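PDB 5LNB: ubiquitin-like-specific protease 2 from Saccharomyces cerevisiae, which is a cysteine protease of the C48 family that removes SUMO from modified proteins, this chain holding its catalytic domain. Local coordinates for residues N160-D165 and E232-W237; W123-I128 and L221-F226; S69-E74 and K110-I115. All coordinates share one frame; numbering follows the deposited sequence.

Contact 1 of 3, residues N160-D165 and E232-W237; sequences NILTFD and ETIDVW
Trp237 is the large side chain through which the helix 230-238 meets Leu162 and Phe164 of an inner strand of the mixed sheet of the C48 (Ulp1-type) protease domain. The contact is a worked example of helix-on-sheet packing, with the two short segments running nearly at right angles. Phe164 and the six-membered ring of Trp237 lie close to parallel, their planes 26° apart, but are displaced from one another, leaving little of either ring above the other; the nearest atoms are Phe164 CD2 and Trp237 CH2, at 3.7 Å. Phe164 reaches this place with CG lodged between its backbone N and carbonyl carbon (chi1 40°). Leu162 works differently, bringing its CD1 to the indole edge near the ring plane, 4.0 Å from Trp237 CE3. The same methyl also touches Ile234 CG1 at 4.0 Å, so one branch of leucine fills the corner between two helix residues a turn apart.

Further out, Thr233 CG2 lies against one face of the indole, toward its rim, Phe256 meets the same ring system at a shallow angle, and Trp237 NE1 makes a weak hydrogen bond to Pro205 O. On the strand's other face, Thr163 turns away from the helix. Its OG1 donates to Ile161 O at 3.2 Å, approaching from above the carbonyl plane, 61° out of it.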
loop_
_atom_site.group_PDB
_atom_site.type_symbol
_atom_site.label_atom_id
_atom_site.label_comp_id
_atom_site.label_asym_id
_atom_site.label_seq_id
_atom_site.Cartn_x
_atom_site.Cartn_y
_atom_site.Cartn_z
ATOM N N ASN A 160 -16.004 4.118 -0.122
ATOM C CA ASN A 160 -15.074 5.234 -0.249
ATOM C C ASN A 160 -13.721 4.686 -0.662
ATOM O O ASN A 160 -13.145 3.844 0.039
ATOM C CB ASN A 160 -14.964 6.028 1.054
ATOM C CG ASN A 160 -16.274 6.688 1.451
ATOM O OD1 ASN A 160 -16.990 7.219 0.610
ATOM N ND2 ASN A 160 -16.599 6.645 2.736
ATOM N N ILE A 161 -13.229 5.135 -1.807
ATOM C CA ILE A 161 -11.890 4.794 -2.263
ATOM C C ILE A 161 -10.995 5.950 -1.841
ATOM O O ILE A 161 -10.960 6.992 -2.498
ATOM C CB ILE A 161 -11.843 4.542 -3.769
ATOM C CG1 ILE A 161 -12.796 3.386 -4.129
ATOM C CG2 ILE A 161 -10.396 4.261 -4.219
ATOM C CD1 ILE A 161 -12.918 3.121 -5.607
ATOM N N LEU A 162 -10.301 5.779 -0.718
ATOM C CA LEU A 162 -9.467 6.837 -0.158
ATOM C C LEU A 162 -8.148 6.880 -0.928
ATOM O O LEU A 162 -7.322 5.968 -0.806
ATOM C CB LEU A 162 -9.253 6.594 1.334
ATOM C CG LEU A 162 -10.526 6.344 2.158
ATOM C CD1 LEU A 162 -10.189 6.013 3.619
ATOM C CD2 LEU A 162 -11.489 7.537 2.084
ATOM N N THR A 163 -7.960 7.928 -1.728
ATOM C CA THR A 163 -6.856 8.046 -2.679
ATOM C C THR A 163 -5.923 9.173 -2.248
ATOM O O THR A 163 -6.372 10.308 -2.037
ATOM C CB THR A 163 -7.387 8.324 -4.090
ATOM O OG1 THR A 163 -8.439 7.405 -4.393
ATOM C CG2 THR A 163 -6.286 8.171 -5.135
ATOM N N PHE A 164 -4.625 8.873 -2.134
ATOM C CA PHE A 164 -3.674 9.846 -1.608
ATOM C C PHE A 164 -2.383 9.826 -2.422
ATOM O O PHE A 164 -1.868 8.762 -2.781
ATOM C CB PHE A 164 -3.387 9.601 -0.114
ATOM C CG PHE A 164 -3.270 8.141 0.262
ATOM C CD1 PHE A 164 -2.018 7.548 0.436
ATOM C CD2 PHE A 164 -4.409 7.357 0.435
ATOM C CE1 PHE A 164 -1.904 6.210 0.784
ATOM C CE2 PHE A 164 -4.300 6.013 0.772
ATOM C CZ PHE A 164 -3.044 5.438 0.954
ATOM N N ASP A 165 -1.879 11.022 -2.715
ATOM C CA ASP A 165 -0.795 11.220 -3.665
ATOM C C ASP A 165 0.056 12.378 -3.166
ATOM O O ASP A 165 -0.478 13.445 -2.858
ATOM C CB ASP A 165 -1.362 11.526 -5.060
ATOM C CG ASP A 165 -0.290 11.684 -6.126
ATOM O OD1 ASP A 165 0.916 11.513 -5.838
ATOM O OD2 ASP A 165 -0.672 11.974 -7.278
ATOM N N GLU A 232 -8.626 6.900 13.247
ATOM C CA GLU A 232 -8.220 8.293 13.404
ATOM C C GLU A 232 -7.797 8.902 12.071
ATOM O O GLU A 232 -8.153 10.047 11.766
ATOM C CB GLU A 232 -7.094 8.405 14.425
ATOM C CG GLU A 232 -6.681 9.831 14.719
ATOM C CD GLU A 232 -5.557 9.906 15.737
ATOM O OE1 GLU A 232 -4.462 9.362 15.468
ATOM O OE2 GLU A 232 -5.778 10.492 16.813
ATOM N N THR A 233 -7.043 8.154 11.263
ATOM C CA THR A 233 -6.620 8.685 9.970
ATOM C C THR A 233 -7.822 8.956 9.080
ATOM O O THR A 233 -7.890 9.993 8.412
ATOM C CB THR A 233 -5.652 7.723 9.286
ATOM O OG1 THR A 233 -4.608 7.367 10.203
ATOM C CG2 THR A 233 -5.050 8.371 8.032
ATOM N N ILE A 234 -8.786 8.035 9.065
ATOM C CA ILE A 234 -9.993 8.258 8.279
ATOM C C ILE A 234 -10.687 9.542 8.724
ATOM O O ILE A 234 -11.162 10.327 7.895
ATOM C CB ILE A 234 -10.920 7.036 8.376
ATOM C CG1 ILE A 234 -10.300 5.831 7.646
ATOM C CG2 ILE A 234 -12.293 7.365 7.816
ATOM C CD1 ILE A 234 -11.061 4.509 7.876
ATOM N N ASP A 235 -10.726 9.791 10.035
ATOM C CA ASP A 235 -11.379 10.995 10.537
ATOM C C ASP A 235 -10.615 12.251 10.129
ATOM O O ASP A 235 -11.225 13.264 9.770
ATOM C CB ASP A 235 -11.543 10.913 12.055
ATOM C CG ASP A 235 -12.760 10.097 12.465
ATOM O OD1 ASP A 235 -13.772 10.145 11.732
ATOM O OD2 ASP A 235 -12.710 9.399 13.507
ATOM N N VAL A 236 -9.282 12.203 10.164
ATOM C CA VAL A 236 -8.485 13.349 9.731
ATOM C C VAL A 236 -8.817 13.712 8.290
ATOM O O VAL A 236 -9.092 14.873 7.970
ATOM C CB VAL A 236 -6.982 13.060 9.906
ATOM C CG1 VAL A 236 -6.148 14.202 9.310
ATOM C CG2 VAL A 236 -6.656 12.884 11.377
ATOM N N TRP A 237 -8.772 12.724 7.394
ATOM C CA TRP A 237 -9.131 12.962 6.001
ATOM C C TRP A 237 -10.570 13.443 5.866
ATOM O O TRP A 237 -10.843 14.390 5.123
ATOM C CB TRP A 237 -8.928 11.686 5.185
ATOM C CG TRP A 237 -7.504 11.370 4.927
ATOM C CD1 TRP A 237 -6.451 12.251 4.915
ATOM C CD2 TRP A 237 -6.952 10.081 4.631
ATOM N NE1 TRP A 237 -5.286 11.584 4.632
ATOM C CE2 TRP A 237 -5.565 10.252 4.457
ATOM C CE3 TRP A 237 -7.500 8.797 4.493
ATOM C CZ2 TRP A 237 -4.720 9.192 4.148
ATOM C CZ3 TRP A 237 -6.664 7.750 4.190
ATOM C CH2 TRP A 237 -5.285 7.951 4.020
#

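Contact 2 of 3, residues W123-I128 and L221-F226; sequences WFSCII and LNIRKF
Ser125 OG, buried against Ile223, has two weak hydrogen-bonding partners within reach, Ile115 O on the adjoining strand and Cys126 O of its own. The hydroxyl stands anti to the backbone N (chi1 -178°), which carries it to Ile223 CD1, 3.6 Å from OG. Ile223 leaves its helix at a slant, and the end of its chain comes closer to the strand than its root does. Weak carbonyl partners thus serve the buried hydroxyl, and the methyl merely packs against it.

Two residues along the strand, the contact becomes purely apolar. Ile127 and Phe226 approach from opposite directions, and the isoleucine methyl CD1 sits over the centre of the phenyl face in a CH-pi contact, 3.6 Å from Ile127 CD1 to the Phe226 ring centroid and only 11° off the ring normal. CD1 therefore lies almost evenly placed over the ring, 3.7 Å from Phe226 CG and 4.1 Å from Phe226 CZ. The second branch, Ile127 CG2, reaches the far rim at CZ. Tyr112 meets the phenyl ring edge-to-face.

This is helix-on-sheet packing within the Ulp1-type catalytic domain. The strand 122-129 is held between strands 112-119 and 159-164, and the helix 215-228 packs on one face of the sheet, running roughly alongside the strand. Its Ile223 also touches Thr58 of the helix 51-67, and its Asn222 leans on Phe164 of the strand 159-164.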
loop_
_atom_site.group_PDB
_atom_site.type_symbol
_atom_site.label_atom_id
_atom_site.label_comp_id
_atom_site.label_asym_id
_atom_site.label_seq_id
_atom_site.Cartn_x
_atom_site.Cartn_y
_atom_site.Cartn_z
ATOM N N TRP A 123 4.150 6.772 -8.299
ATOM C CA TRP A 123 3.488 6.000 -7.257
ATOM C C TRP A 123 2.433 6.838 -6.542
ATOM O O TRP A 123 2.695 7.979 -6.147
ATOM C CB TRP A 123 4.494 5.512 -6.215
ATOM C CG TRP A 123 5.324 4.312 -6.570
ATOM C CD1 TRP A 123 6.667 4.296 -6.857
ATOM C CD2 TRP A 123 4.887 2.946 -6.613
ATOM N NE1 TRP A 123 7.083 3.003 -7.107
ATOM C CE2 TRP A 123 6.011 2.157 -6.958
ATOM C CE3 TRP A 123 3.651 2.314 -6.416
ATOM C CZ2 TRP A 123 5.937 0.767 -7.098
ATOM C CZ3 TRP A 123 3.575 0.941 -6.557
ATOM C CH2 TRP A 123 4.716 0.179 -6.896
ATOM N N PHE A 124 1.251 6.264 -6.360
ATOM C CA PHE A 124 0.307 6.738 -5.355
ATOM C C PHE A 124 -0.491 5.516 -4.909
ATOM O O PHE A 124 -0.175 4.386 -5.294
ATOM C CB PHE A 124 -0.544 7.910 -5.881
ATOM C CG PHE A 124 -1.451 7.562 -7.037
ATOM C CD1 PHE A 124 -2.780 7.217 -6.818
ATOM C CD2 PHE A 124 -0.988 7.617 -8.343
ATOM C CE1 PHE A 124 -3.624 6.911 -7.882
ATOM C CE2 PHE A 124 -1.830 7.314 -9.415
ATOM C CZ PHE A 124 -3.145 6.957 -9.183
ATOM N N SER A 125 -1.508 5.721 -4.075
ATOM C CA SER A 125 -2.186 4.569 -3.491
ATOM C C SER A 125 -3.624 4.916 -3.124
ATOM O O SER A 125 -3.982 6.082 -2.947
ATOM C CB SER A 125 -1.426 4.066 -2.259
ATOM O OG SER A 125 -2.040 2.926 -1.690
ATOM N N CYS A 126 -4.449 3.884 -2.993
ATOM C CA CYS A 126 -5.767 4.075 -2.415
ATOM C C CYS A 126 -6.052 2.955 -1.422
ATOM O O CYS A 126 -5.374 1.930 -1.394
ATOM C CB CYS A 126 -6.857 4.148 -3.490
ATOM S SG CYS A 126 -7.130 2.633 -4.345
ATOM N N ILE A 127 -7.047 3.195 -0.578
ATOM C CA ILE A 127 -7.523 2.239 0.408
ATOM C C ILE A 127 -9.043 2.236 0.312
ATOM O O ILE A 127 -9.678 3.292 0.449
ATOM C CB ILE A 127 -7.061 2.587 1.834
ATOM C CG1 ILE A 127 -5.543 2.564 1.920
ATOM C CG2 ILE A 127 -7.675 1.622 2.852
ATOM C CD1 ILE A 127 -4.983 2.852 3.322
ATOM N N ILE A 128 -9.618 1.070 0.039
ATOM C CA ILE A 128 -11.061 0.943 -0.145
ATOM C C ILE A 128 -11.693 0.626 1.200
ATOM O O ILE A 128 -11.324 -0.361 1.846
ATOM C CB ILE A 128 -11.401 -0.144 -1.173
ATOM C CG1 ILE A 128 -10.546 0.017 -2.433
ATOM C CG2 ILE A 128 -12.894 -0.090 -1.515
ATOM C CD1 ILE A 128 -10.881 -1.002 -3.513
ATOM N N LEU A 221 5.125 5.518 3.593
ATOM C CA LEU A 221 4.927 6.162 4.885
ATOM C C LEU A 221 3.483 6.581 5.111
ATOM O O LEU A 221 3.032 6.620 6.261
ATOM C CB LEU A 221 5.871 7.349 5.037
ATOM C CG LEU A 221 7.197 6.846 5.643
ATOM C CD1 LEU A 221 8.222 6.469 4.582
ATOM C CD2 LEU A 221 7.765 7.808 6.643
ATOM N N ASN A 222 2.736 6.870 4.040
ATOM C CA ASN A 222 1.325 7.195 4.203
ATOM C C ASN A 222 0.532 5.961 4.613
ATOM O O ASN A 222 -0.307 6.024 5.522
ATOM C CB ASN A 222 0.773 7.805 2.911
ATOM C CG ASN A 222 1.311 9.213 2.654
ATOM O OD1 ASN A 222 1.749 9.904 3.581
ATOM N ND2 ASN A 222 1.287 9.633 1.399
ATOM N N ILE A 223 0.808 4.825 3.972
ATOM C CA ILE A 223 0.185 3.571 4.383
ATOM C C ILE A 223 0.594 3.222 5.805
ATOM O O ILE A 223 -0.239 2.837 6.634
ATOM C CB ILE A 223 0.542 2.447 3.390
ATOM C CG1 ILE A 223 -0.196 2.682 2.060
ATOM C CG2 ILE A 223 0.216 1.084 3.996
ATOM C CD1 ILE A 223 0.165 1.737 0.944
ATOM N N ARG A 224 1.880 3.366 6.115
ATOM C CA ARG A 224 2.343 3.104 7.470
ATOM C C ARG A 224 1.588 3.951 8.483
ATOM O O ARG A 224 1.139 3.447 9.518
ATOM C CB ARG A 224 3.841 3.372 7.574
ATOM C CG ARG A 224 4.365 3.220 8.990
ATOM C CD ARG A 224 5.851 3.511 9.080
ATOM N NE ARG A 224 6.330 3.328 10.442
ATOM C CZ ARG A 224 7.548 3.664 10.858
ATOM N NH1 ARG A 224 8.412 4.219 10.016
ATOM N NH2 ARG A 224 7.900 3.454 12.119
ATOM N N LYS A 225 1.445 5.250 8.205
ATOM C CA LYS A 225 0.733 6.121 9.136
ATOM C C LYS A 225 -0.724 5.694 9.273
ATOM O O LYS A 225 -1.266 5.646 10.380
ATOM C CB LYS A 225 0.828 7.575 8.681
ATOM C CG LYS A 225 0.022 8.549 9.531
ATOM C CD LYS A 225 0.508 8.595 10.972
ATOM C CE LYS A 225 2.001 8.911 11.038
ATOM N NZ LYS A 225 2.448 9.246 12.426
ATOM N N PHE A 226 -1.377 5.384 8.151
ATOM C CA PHE A 226 -2.777 4.969 8.207
ATOM C C PHE A 226 -2.969 3.810 9.184
ATOM O O PHE A 226 -3.901 3.818 9.997
ATOM C CB PHE A 226 -3.263 4.585 6.804
ATOM C CG PHE A 226 -4.700 4.133 6.758
ATOM C CD1 PHE A 226 -5.037 2.806 7.036
ATOM C CD2 PHE A 226 -5.716 5.027 6.426
ATOM C CE1 PHE A 226 -6.365 2.382 6.992
ATOM C CE2 PHE A 226 -7.047 4.613 6.380
ATOM C CZ PHE A 226 -7.377 3.286 6.664
#

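Contact 3 of 3, residues S69-E74 and K110-I115; sequences SIIKRE and KKYVVI
Ile71 and Tyr112 cross at a slant, the isoleucine branch meeting the phenol ring with Ile71 CG2 lying 4.2 Å from Tyr112 CE2. This loose apolar touch is one of two points at which the loop 69-74 settles on the start of the strand 112-119. Ile71 has CG1 between its backbone N and carbonyl carbon (chi1 61°), which leaves CG2 as the branch presented to the ring. The tyrosine is also steadied from its own chain: Lys111 CB stands 3.6 Å above one face of the Tyr112 ring, over its centre.

The second point is polar, and it pairs a side-chain ammonium with a backbone carbonyl. Lys110 bends at chi2 (-65°) and extends from there, so that NZ donates to Glu74 O at 3.1 Å. The ammonium approaches from above the carbonyl plane, 46° out of it, while the Glu74 carboxylate points elsewhere. Were Lys110 replaced by an alanine, Glu74 O would probably lose this donor and the turn would be less firmly tied to the strand's approach.

Behind the loop, Ser69, just past helix 51-67, has positive phi and completes a Schellman motif, and Arg73 returns to that helix through a salt bridge with Glu63. Beyond Glu74 the chain enters strand 76-78, whose parallel pairing with strand 112-119, reached through intervening helices, is that of a beta-alpha-beta crossover at the edge of the sheet.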
loop_
_atom_site.group_PDB
_atom_site.type_symbol
_atom_site.label_atom_id
_atom_site.label_comp_id
_atom_site.label_asym_id
_atom_site.label_seq_id
_atom_site.Cartn_x
_atom_site.Cartn_y
_atom_site.Cartn_z
ATOM N N SER A 69 -2.063 -5.530 17.378
ATOM C CA SER A 69 -3.511 -5.581 17.575
ATOM C C SER A 69 -4.159 -4.232 17.307
ATOM O O SER A 69 -5.208 -3.920 17.866
ATOM C CB SER A 69 -3.882 -6.062 18.981
ATOM O OG SER A 69 -2.923 -6.973 19.470
ATOM N N ILE A 70 -3.530 -3.404 16.470
ATOM C CA ILE A 70 -4.202 -2.193 16.020
ATOM C C ILE A 70 -5.354 -2.559 15.098
ATOM O O ILE A 70 -6.423 -1.939 15.128
ATOM C CB ILE A 70 -3.196 -1.252 15.335
ATOM C CG1 ILE A 70 -2.128 -0.804 16.330
ATOM C CG2 ILE A 70 -3.918 -0.055 14.720
ATOM C CD1 ILE A 70 -1.039 0.033 15.703
ATOM N N ILE A 71 -5.150 -3.573 14.261
ATOM C CA ILE A 71 -6.189 -4.144 13.418
ATOM C C ILE A 71 -6.109 -5.660 13.554
ATOM O O ILE A 71 -5.124 -6.210 14.048
ATOM C CB ILE A 71 -6.041 -3.722 11.941
ATOM C CG1 ILE A 71 -4.694 -4.211 11.392
ATOM C CG2 ILE A 71 -6.154 -2.201 11.809
ATOM C CD1 ILE A 71 -4.628 -4.320 9.893
ATOM N N LYS A 72 -7.162 -6.332 13.109
ATOM C CA LYS A 72 -7.172 -7.783 13.014
ATOM C C LYS A 72 -6.815 -8.194 11.594
ATOM O O LYS A 72 -7.101 -7.475 10.632
ATOM C CB LYS A 72 -8.536 -8.358 13.401
ATOM C CG LYS A 72 -9.067 -7.881 14.746
ATOM C CD LYS A 72 -10.424 -8.493 15.022
ATOM C CE LYS A 72 -11.098 -7.863 16.231
ATOM N NZ LYS A 72 -11.688 -6.526 15.919
ATOM N N ARG A 73 -6.169 -9.354 11.475
ATOM C CA ARG A 73 -5.739 -9.835 10.167
ATOM C C ARG A 73 -6.892 -9.878 9.168
ATOM O O ARG A 73 -6.726 -9.505 8.002
ATOM C CB ARG A 73 -5.105 -11.223 10.302
ATOM C CG ARG A 73 -4.583 -11.772 8.973
ATOM C CD ARG A 73 -3.748 -13.031 9.139
ATOM N NE ARG A 73 -2.574 -12.802 9.968
ATOM C CZ ARG A 73 -1.445 -12.236 9.545
ATOM N NH1 ARG A 73 -1.333 -11.820 8.289
ATOM N NH2 ARG A 73 -0.424 -12.071 10.385
ATOM N N GLU A 74 -8.063 -10.339 9.601
ATOM C CA GLU A 74 -9.185 -10.512 8.689
ATOM C C GLU A 74 -9.810 -9.198 8.230
ATOM O O GLU A 74 -10.689 -9.238 7.365
ATOM C CB GLU A 74 -10.254 -11.390 9.344
ATOM C CG GLU A 74 -10.746 -10.878 10.692
ATOM C CD GLU A 74 -10.126 -11.612 11.889
ATOM O OE1 GLU A 74 -8.879 -11.820 11.925
ATOM O OE2 GLU A 74 -10.904 -11.982 12.802
ATOM N N LYS A 110 -13.610 -7.230 4.062
ATOM C CA LYS A 110 -12.508 -6.431 4.571
ATOM C C LYS A 110 -12.959 -5.013 4.916
ATOM O O LYS A 110 -13.741 -4.393 4.189
ATOM C CB LYS A 110 -11.378 -6.387 3.539
ATOM C CG LYS A 110 -10.979 -7.759 3.007
ATOM C CD LYS A 110 -10.385 -8.605 4.116
ATOM C CE LYS A 110 -10.435 -10.084 3.778
ATOM N NZ LYS A 110 -9.848 -10.841 4.909
ATOM N N LYS A 111 -12.456 -4.504 6.039
ATOM C CA LYS A 111 -12.577 -3.079 6.334
ATOM C C LYS A 111 -11.650 -2.219 5.470
ATOM O O LYS A 111 -11.992 -1.077 5.158
ATOM C CB LYS A 111 -12.269 -2.821 7.806
ATOM C CG LYS A 111 -13.354 -3.241 8.763
ATOM C CD LYS A 111 -13.020 -2.768 10.176
ATOM C CE LYS A 111 -14.253 -2.815 11.055
ATOM N NZ LYS A 111 -15.373 -2.033 10.451
ATOM N N TYR A 112 -10.473 -2.724 5.094
ATOM C CA TYR A 112 -9.485 -1.940 4.343
ATOM C C TYR A 112 -8.913 -2.810 3.237
ATOM O O TYR A 112 -8.320 -3.855 3.514
ATOM C CB TYR A 112 -8.350 -1.422 5.251
ATOM C CG TYR A 112 -8.835 -0.961 6.609
ATOM C CD1 TYR A 112 -9.530 0.236 6.759
ATOM C CD2 TYR A 112 -8.626 -1.744 7.738
ATOM C CE1 TYR A 112 -10.004 0.639 8.012
ATOM C CE2 TYR A 112 -9.084 -1.350 8.985
ATOM C CZ TYR A 112 -9.776 -0.166 9.116
ATOM O OH TYR A 112 -10.225 0.193 10.359
ATOM N N VAL A 113 -9.087 -2.395 1.989
ATOM C CA VAL A 113 -8.438 -3.051 0.858
ATOM C C VAL A 113 -7.429 -2.060 0.288
ATOM O O VAL A 113 -7.807 -0.968 -0.162
ATOM C CB VAL A 113 -9.445 -3.514 -0.202
ATOM C CG1 VAL A 113 -8.727 -4.238 -1.338
ATOM C CG2 VAL A 113 -10.505 -4.431 0.431
ATOM N N VAL A 114 -6.151 -2.431 0.330
ATOM C CA VAL A 114 -5.049 -1.512 0.057
ATOM C C VAL A 114 -4.537 -1.769 -1.351
ATOM O O VAL A 114 -4.113 -2.886 -1.671
ATOM C CB VAL A 114 -3.920 -1.668 1.085
ATOM C CG1 VAL A 114 -2.775 -0.672 0.778
ATOM C CG2 VAL A 114 -4.462 -1.466 2.510
ATOM N N ILE A 115 -4.551 -0.740 -2.190
ATOM C CA ILE A 115 -4.108 -0.918 -3.571
ATOM C C ILE A 115 -3.073 0.135 -3.943
ATOM O O ILE A 115 -3.441 1.275 -4.267
ATOM C CB ILE A 115 -5.293 -0.879 -4.542
ATOM C CG1 ILE A 115 -6.329 -1.932 -4.149
ATOM C CG2 ILE A 115 -4.802 -1.082 -5.974
ATOM C CD1 ILE A 115 -7.578 -1.897 -5.005
#

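Contact 3 comes first along the chain, closing the loop from the end of helix 51-67 through strand 76-78 to the start of strand 112-119; it is complete before the other two open. Contacts 2 and 1 then cross: 123-128 and 160-165 come in turn, and their partners 221-226 and 232-237 follow in the same order on two successive helices. Both longer loops thus return to one sheet, in which strands 112-119, 122-129 and 159-164 lie in that order, each joined to the next by backbone hydrogen bonds. Tyr112 of contact 3 touches Ile234 of contact 1, so strand 112-119 and helix 230-238 also adjoin.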